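Local coordinates for glycosyl hydrolase family 26 (Bacteroides ovatus, PDB 4ZXO), which hydrolyses beta-mannans as a family 26 glycoside hydrolase, probably cleaving the mannan backbone of galactomannan for its gut bacterium, at residues I27-H32 against P331-V336; W102-P107 against F172-D177. All blocks are in the same frame, centred on the assembly; numbering follows the deposited sequence.

Contact 1 (I27-H32 against P331-V336). With K (potassium ion), chain B.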
loop_
_atom_site.group_PDB
_atom_site.type_symbol
_atom_site.label_atom_id
_atom_site.label_comp_id
_atom_site.label_asym_id
_atom_site.label_seq_id
_atom_site.Cartn_x
_atom_site.Cartn_y
_atom_site.Cartn_z
ATOM N N ILE A 27 -11.743 7.615 7.008
ATOM C CA ILE A 27 -10.444 7.257 6.428
ATOM C C ILE A 27 -9.760 6.232 7.322
ATOM O O ILE A 27 -9.420 6.552 8.458
ATOM C CB ILE A 27 -9.523 8.479 6.305
ATOM C CG1 ILE A 27 -10.177 9.652 5.571
ATOM C CG2 ILE A 27 -8.241 8.080 5.557
ATOM C CD1 ILE A 27 -9.364 10.940 5.587
ATOM N N LEU A 28 -9.544 5.010 6.841
ATOM C CA LEU A 28 -8.777 4.044 7.650
ATOM C C LEU A 28 -7.371 4.484 7.832
ATOM O O LEU A 28 -6.746 4.902 6.877
ATOM C CB LEU A 28 -8.787 2.663 6.972
ATOM C CG LEU A 28 -10.172 1.987 6.873
ATOM C CD1 LEU A 28 -10.174 0.944 5.700
ATOM C CD2 LEU A 28 -10.543 1.348 8.199
ATOM N N PHE A 29 -6.847 4.369 9.053
ATOM C CA PHE A 29 -5.452 4.684 9.275
ATOM C C PHE A 29 -4.576 3.456 9.149
ATOM O O PHE A 29 -4.914 2.401 9.715
ATOM C CB PHE A 29 -5.242 5.286 10.653
ATOM C CG PHE A 29 -3.814 5.741 10.869
ATOM C CD1 PHE A 29 -3.342 6.915 10.258
ATOM C CD2 PHE A 29 -2.922 4.969 11.579
ATOM C CE1 PHE A 29 -1.986 7.321 10.411
ATOM C CE2 PHE A 29 -1.583 5.375 11.726
ATOM C CZ PHE A 29 -1.118 6.547 11.156
ATOM N N GLY A 30 -3.420 3.615 8.476
ATOM C CA GLY A 30 -2.540 2.517 8.168
ATOM C C GLY A 30 -1.092 2.706 8.614
ATOM O O GLY A 30 -0.593 3.836 8.689
ATOM N N HIS A 31 -0.405 1.587 8.826
ATOM C CA HIS A 31 1.005 1.617 9.117
ATOM C C HIS A 31 1.680 0.375 8.520
ATOM O O HIS A 31 1.218 -0.763 8.726
ATOM C CB HIS A 31 1.190 1.654 10.638
ATOM C CG HIS A 31 2.632 1.777 11.083
ATOM N ND1 HIS A 31 3.119 1.119 12.199
ATOM C CD2 HIS A 31 3.670 2.495 10.583
ATOM C CE1 HIS A 31 4.400 1.420 12.367
ATOM N NE2 HIS A 31 4.767 2.237 11.379
ATOM N N HIS A 32 2.786 0.581 7.834
ATOM C CA HIS A 32 3.584 -0.506 7.283
ATOM C C HIS A 32 4.344 -1.264 8.383
ATOM O O HIS A 32 4.904 -0.681 9.321
ATOM C CB HIS A 32 4.587 0.049 6.235
ATOM C CG HIS A 32 5.220 -1.015 5.389
ATOM N ND1 HIS A 32 4.581 -1.591 4.290
ATOM C CD2 HIS A 32 6.430 -1.629 5.493
ATOM C CE1 HIS A 32 5.382 -2.509 3.756
ATOM N NE2 HIS A 32 6.521 -2.531 4.457
ATOM N N PRO A 331 -13.185 11.831 14.391
ATOM C CA PRO A 331 -14.171 10.853 13.936
ATOM C C PRO A 331 -13.889 10.474 12.467
ATOM O O PRO A 331 -14.407 9.492 11.921
ATOM C CB PRO A 331 -15.530 11.586 14.124
ATOM C CG PRO A 331 -15.200 13.050 14.240
ATOM C CD PRO A 331 -13.745 13.177 14.669
ATOM N N LYS A 332 -13.052 11.262 11.820
ATOM C CA LYS A 332 -12.700 11.011 10.418
ATOM C C LYS A 332 -11.700 9.902 10.257
ATOM O O LYS A 332 -11.495 9.451 9.141
ATOM C CB LYS A 332 -12.165 12.300 9.789
ATOM C CG LYS A 332 -13.210 13.395 9.908
ATOM C CD LYS A 332 -12.768 14.729 9.355
ATOM C CE LYS A 332 -13.938 15.719 9.424
ATOM N NZ LYS A 332 -13.510 17.050 8.961
ATOM N N ILE A 333 -11.049 9.467 11.337
ATOM C CA ILE A 333 -9.936 8.532 11.161
ATOM C C ILE A 333 -10.231 7.232 11.856
ATOM O O ILE A 333 -10.544 7.258 13.068
ATOM C CB ILE A 333 -8.606 9.112 11.746
ATOM C CG1 ILE A 333 -8.294 10.521 11.223
ATOM C CG2 ILE A 333 -7.351 8.195 11.504
ATOM C CD1 ILE A 333 -8.117 10.634 9.734
ATOM N N LEU A 334 -10.091 6.112 11.135
ATOM C CA LEU A 334 -10.645 4.852 11.592
ATOM C C LEU A 334 -9.553 3.835 11.942
ATOM O O LEU A 334 -8.610 3.588 11.177
ATOM C CB LEU A 334 -11.560 4.250 10.550
ATOM C CG LEU A 334 -12.673 5.137 10.013
ATOM C CD1 LEU A 334 -13.345 4.424 8.846
ATOM C CD2 LEU A 334 -13.672 5.513 11.071
ATOM N N PHE A 335 -9.728 3.211 13.088
ATOM C CA PHE A 335 -8.837 2.196 13.608
ATOM C C PHE A 335 -9.700 0.981 13.861
ATOM O O PHE A 335 -10.939 1.092 14.000
ATOM C CB PHE A 335 -8.143 2.647 14.943
ATOM C CG PHE A 335 -7.191 3.778 14.770
ATOM C CD1 PHE A 335 -5.806 3.563 14.823
ATOM C CD2 PHE A 335 -7.672 5.087 14.566
ATOM C CE1 PHE A 335 -4.898 4.625 14.643
ATOM C CE2 PHE A 335 -6.777 6.141 14.383
ATOM C CZ PHE A 335 -5.378 5.913 14.400
ATOM N N VAL A 336 -9.067 -0.166 14.023
ATOM C CA VAL A 336 -9.801 -1.357 14.430
ATOM C C VAL A 336 -10.609 -1.112 15.694
ATOM O O VAL A 336 -10.079 -0.536 16.653
ATOM C CB VAL A 336 -8.822 -2.514 14.645
ATOM C CG1 VAL A 336 -9.525 -3.675 15.309
ATOM C CG2 VAL A 336 -8.205 -2.938 13.274
HETATM K K K B . -11.132 7.773 15.340
HETATM O O HOH W 1 -12.900 8.703 17.038
HETATM O O HOH W 2 -13.099 6.165 17.157
HETATM O O HOH W 3 -10.638 5.588 16.344
HETATM O O HOH W 4 -13.661 6.788 14.973
#
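I27 and L28 pair in parallel with I333 and L334 through three backbone hydrogen bonds. I27 N donates a hydrogen bond to K332 O (2.8 Å), and L334 N in turn donates to I27 O. F29 N closes the set on L334 O at 2.9 Å. The side chains then settle by face. On one, L28 CD2 rests 3.9 Å from L334 CB; on the other, F29 CB touches I333 CG2 at 3.7 Å. F29 CB also sits over a face of the F335 ring, a CH-pi contact, while the two phenyl rings, 26° from parallel, are slid so far apart that they barely overlap. CG of F29, anti to its backbone N (chi1 -175°), sets its ring alongside that of F335.

Further out, F324 of helix 321-328 meets F29 edge-to-face and touches F335, and K332 turns its ammonium group, NZ, to a salt bridge with E291. Strand 27-32 belongs to the TIM barrel, flanked by strands 60-64 and 295-300, and 333-334 joins it as an extra short parallel strand. The carbonyl of I333 takes no bond from strand 27-32: its O binds a potassium ion at 2.4 Å, joined by backbone oxygens of S328 and S330 and by waters. One short strand thus spends its polar backbone twice, on a parallel pairing with strand 27-32 and on a cation, which probably helps fix the turn leading into it.

Contact 2 (W102-P107 against F172-D177)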
loop_
_atom_site.group_PDB
_atom_site.type_symbol
_atom_site.label_atom_id
_atom_site.label_comp_id
_atom_site.label_asym_id
_atom_site.label_seq_id
_atom_site.Cartn_x
_atom_site.Cartn_y
_atom_site.Cartn_z
ATOM N N TRP A 102 5.516 -4.572 -3.207
ATOM C CA TRP A 102 6.437 -5.573 -3.758
ATOM C C TRP A 102 7.688 -4.889 -4.254
ATOM O O TRP A 102 7.777 -4.517 -5.457
ATOM C CB TRP A 102 5.756 -6.341 -4.937
ATOM C CG TRP A 102 6.509 -7.567 -5.379
ATOM C CD1 TRP A 102 7.447 -8.284 -4.666
ATOM C CD2 TRP A 102 6.356 -8.233 -6.631
ATOM N NE1 TRP A 102 7.900 -9.346 -5.432
ATOM C CE2 TRP A 102 7.253 -9.331 -6.637
ATOM C CE3 TRP A 102 5.580 -7.980 -7.761
ATOM C CZ2 TRP A 102 7.385 -10.203 -7.725
ATOM C CZ3 TRP A 102 5.688 -8.862 -8.856
ATOM C CH2 TRP A 102 6.590 -9.985 -8.825
ATOM N N HIS A 103 8.660 -4.727 -3.356
ATOM C CA HIS A 103 9.946 -4.196 -3.805
ATOM C C HIS A 103 10.769 -5.356 -4.430
ATOM O O HIS A 103 11.713 -5.928 -3.810
ATOM C CB HIS A 103 10.701 -3.536 -2.638
ATOM C CG HIS A 103 10.166 -2.196 -2.261
ATOM N ND1 HIS A 103 9.027 -2.024 -1.495
ATOM C CD2 HIS A 103 10.668 -0.958 -2.473
ATOM C CE1 HIS A 103 8.849 -0.727 -1.268
ATOM N NE2 HIS A 103 9.825 -0.060 -1.863
ATOM N N VAL A 104 10.380 -5.695 -5.655
ATOM C CA VAL A 104 10.906 -6.867 -6.350
ATOM C C VAL A 104 12.319 -6.612 -6.868
ATOM O O VAL A 104 12.677 -5.487 -7.289
ATOM C CB VAL A 104 9.938 -7.235 -7.508
ATOM C CG1 VAL A 104 9.648 -6.025 -8.441
ATOM C CG2 VAL A 104 10.329 -8.471 -8.318
ATOM N N ARG A 105 13.118 -7.677 -6.813
ATOM C CA ARG A 105 14.477 -7.635 -7.313
ATOM C C ARG A 105 14.509 -7.303 -8.815
ATOM O O ARG A 105 13.498 -7.416 -9.550
ATOM C CB ARG A 105 15.156 -9.004 -7.084
ATOM C CG ARG A 105 15.232 -9.475 -5.648
ATOM C CD ARG A 105 16.165 -8.680 -4.748
ATOM N NE ARG A 105 17.573 -8.812 -5.183
ATOM C CZ ARG A 105 18.600 -8.301 -4.525
ATOM N NH1 ARG A 105 18.417 -7.687 -3.386
ATOM N NH2 ARG A 105 19.837 -8.442 -4.998
ATOM N N ASN A 106 15.700 -6.928 -9.263
ATOM C CA ASN A 106 15.934 -6.596 -10.664
ATOM C C ASN A 106 16.208 -7.902 -11.412
ATOM O O ASN A 106 17.256 -8.535 -11.159
ATOM C CB ASN A 106 17.123 -5.644 -10.737
ATOM C CG ASN A 106 17.403 -5.133 -12.129
ATOM O OD1 ASN A 106 17.365 -5.876 -13.085
ATOM N ND2 ASN A 106 17.678 -3.850 -12.242
ATOM N N PRO A 107 15.305 -8.304 -12.328
ATOM C CA PRO A 107 15.467 -9.634 -12.958
ATOM C C PRO A 107 16.583 -9.697 -14.007
ATOM O O PRO A 107 16.974 -10.804 -14.402
ATOM C CB PRO A 107 14.100 -9.893 -13.612
ATOM C CG PRO A 107 13.526 -8.491 -13.883
ATOM C CD PRO A 107 14.038 -7.633 -12.684
ATOM N N PHE A 172 13.204 3.270 -9.220
ATOM C CA PHE A 172 13.038 1.822 -9.326
ATOM C C PHE A 172 13.241 1.377 -10.771
ATOM O O PHE A 172 13.082 2.187 -11.705
ATOM C CB PHE A 172 11.606 1.405 -8.890
ATOM C CG PHE A 172 11.312 1.677 -7.445
ATOM C CD1 PHE A 172 12.233 1.313 -6.461
ATOM C CD2 PHE A 172 10.107 2.251 -7.062
ATOM C CE1 PHE A 172 11.933 1.495 -5.123
ATOM C CE2 PHE A 172 9.810 2.461 -5.740
ATOM C CZ PHE A 172 10.709 2.077 -4.760
ATOM N N TRP A 173 13.543 0.090 -10.971
ATOM C CA TRP A 173 13.879 -0.335 -12.328
ATOM C C TRP A 173 12.687 -0.355 -13.291
ATOM O O TRP A 173 12.872 -0.471 -14.504
ATOM C CB TRP A 173 14.565 -1.737 -12.300
ATOM C CG TRP A 173 13.828 -2.872 -11.696
ATOM C CD1 TRP A 173 14.014 -3.413 -10.427
ATOM C CD2 TRP A 173 12.833 -3.688 -12.336
ATOM N NE1 TRP A 173 13.172 -4.483 -10.251
ATOM C CE2 TRP A 173 12.440 -4.678 -11.401
ATOM C CE3 TRP A 173 12.220 -3.670 -13.613
ATOM C CZ2 TRP A 173 11.488 -5.677 -11.711
ATOM C CZ3 TRP A 173 11.254 -4.659 -13.919
ATOM C CH2 TRP A 173 10.893 -5.651 -12.963
ATOM N N TRP A 174 11.465 -0.188 -12.753
ATOM C CA TRP A 174 10.233 -0.031 -13.549
ATOM C C TRP A 174 9.804 1.433 -13.654
ATOM O O TRP A 174 8.692 1.703 -14.082
ATOM C CB TRP A 174 9.097 -0.835 -12.939
ATOM C CG TRP A 174 8.790 -0.469 -11.491
ATOM C CD1 TRP A 174 7.991 0.564 -11.057
ATOM C CD2 TRP A 174 9.287 -1.108 -10.316
ATOM N NE1 TRP A 174 7.950 0.601 -9.680
ATOM C CE2 TRP A 174 8.744 -0.412 -9.192
ATOM C CE3 TRP A 174 10.164 -2.179 -10.100
ATOM C CZ2 TRP A 174 8.983 -0.811 -7.877
ATOM C CZ3 TRP A 174 10.496 -2.534 -8.785
ATOM C CH2 TRP A 174 9.876 -1.849 -7.686
ATOM N N GLY A 175 10.679 2.352 -13.256
ATOM C CA GLY A 175 10.322 3.761 -13.231
ATOM C C GLY A 175 10.338 4.485 -14.590
ATOM O O GLY A 175 10.632 3.880 -15.654
ATOM N N LYS A 176 10.066 5.782 -14.540
ATOM C CA LYS A 176 9.682 6.536 -15.760
ATOM C C LYS A 176 10.765 6.516 -16.855
ATOM O O LYS A 176 10.470 6.294 -18.062
ATOM C CB LYS A 176 9.336 7.976 -15.353
ATOM C CG LYS A 176 8.911 8.853 -16.471
ATOM C CD LYS A 176 7.621 8.447 -16.991
ATOM C CE LYS A 176 6.934 9.648 -17.794
ATOM N NZ LYS A 176 7.756 10.209 -18.931
ATOM N N ASP A 177 12.014 6.732 -16.436
ATOM C CA ASP A 177 13.126 6.797 -17.393
ATOM C C ASP A 177 13.634 5.414 -17.802
ATOM O O ASP A 177 14.576 5.320 -18.594
ATOM C CB ASP A 177 14.279 7.606 -16.826
ATOM C CG ASP A 177 13.973 9.062 -16.726
ATOM O OD1 ASP A 177 12.917 9.522 -17.233
ATOM O OD2 ASP A 177 14.798 9.798 -16.130
#
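V104 O is approached by two donors: W173 NE1 hydrogen-bonds to it across the contact (3.2 Å), as does the hydroxyl of S113. The indole nitrogen comes from well above the carbonyl plane, although the oxygen lies close to the plane of the indole itself. R105 O lies 3.0 Å from W173 NE1. P107 CD presses on the six-membered ring of W173, 3.7 Å from the centroid, and N106 CA lies over the five-membered ring on that same face; the opposite face receives W174 at CE3. W173 CG sits between its backbone N and carbonyl carbon (chi1 58°), turning the indole toward the 102-107 loop. V104 CG1 packs against both tryptophans where they meet, 3.6 Å from W174 CZ3 and 3.8 Å from W173 CZ2. At the other end H103 NE2 nears F172 CZ at 3.7 Å, while its ND1 hydrogen-bonds to D64. A type I turn, F172 to G175, presents the aromatic trio. The loops follow neighbouring parallel barrel strands, 97-101 and 159-162, at the C-terminal end where TIM-barrel glycoside hydrolases hold their active site; helix 121-125 touches W173 and P107, W138 of helix 132-147 meets V104, and helix 181-197 backs W174.

How the contacts relate
From the N terminus the chain first enters strand 27-32, whose partner in contact 1 comes some 300 residues later, so that contact closes a loop holding nearly the whole catalytic fold. Contact 2 lies within this span: the loop after strand 97-101 meets the loop after strand 159-162, closing a far shorter circuit through helices 121-125 and 132-147. The two do not cross. The centres of contact 1 and contact 2 are about 29 Å apart, on opposite sides of the chain's centre, and the contacts do not touch. In a TIM-barrel enzyme they illustrate two kinds of closure: contact 1 adds a short late strand alongside the first barrel strand, while contact 2 ties loops that follow neighbouring strands.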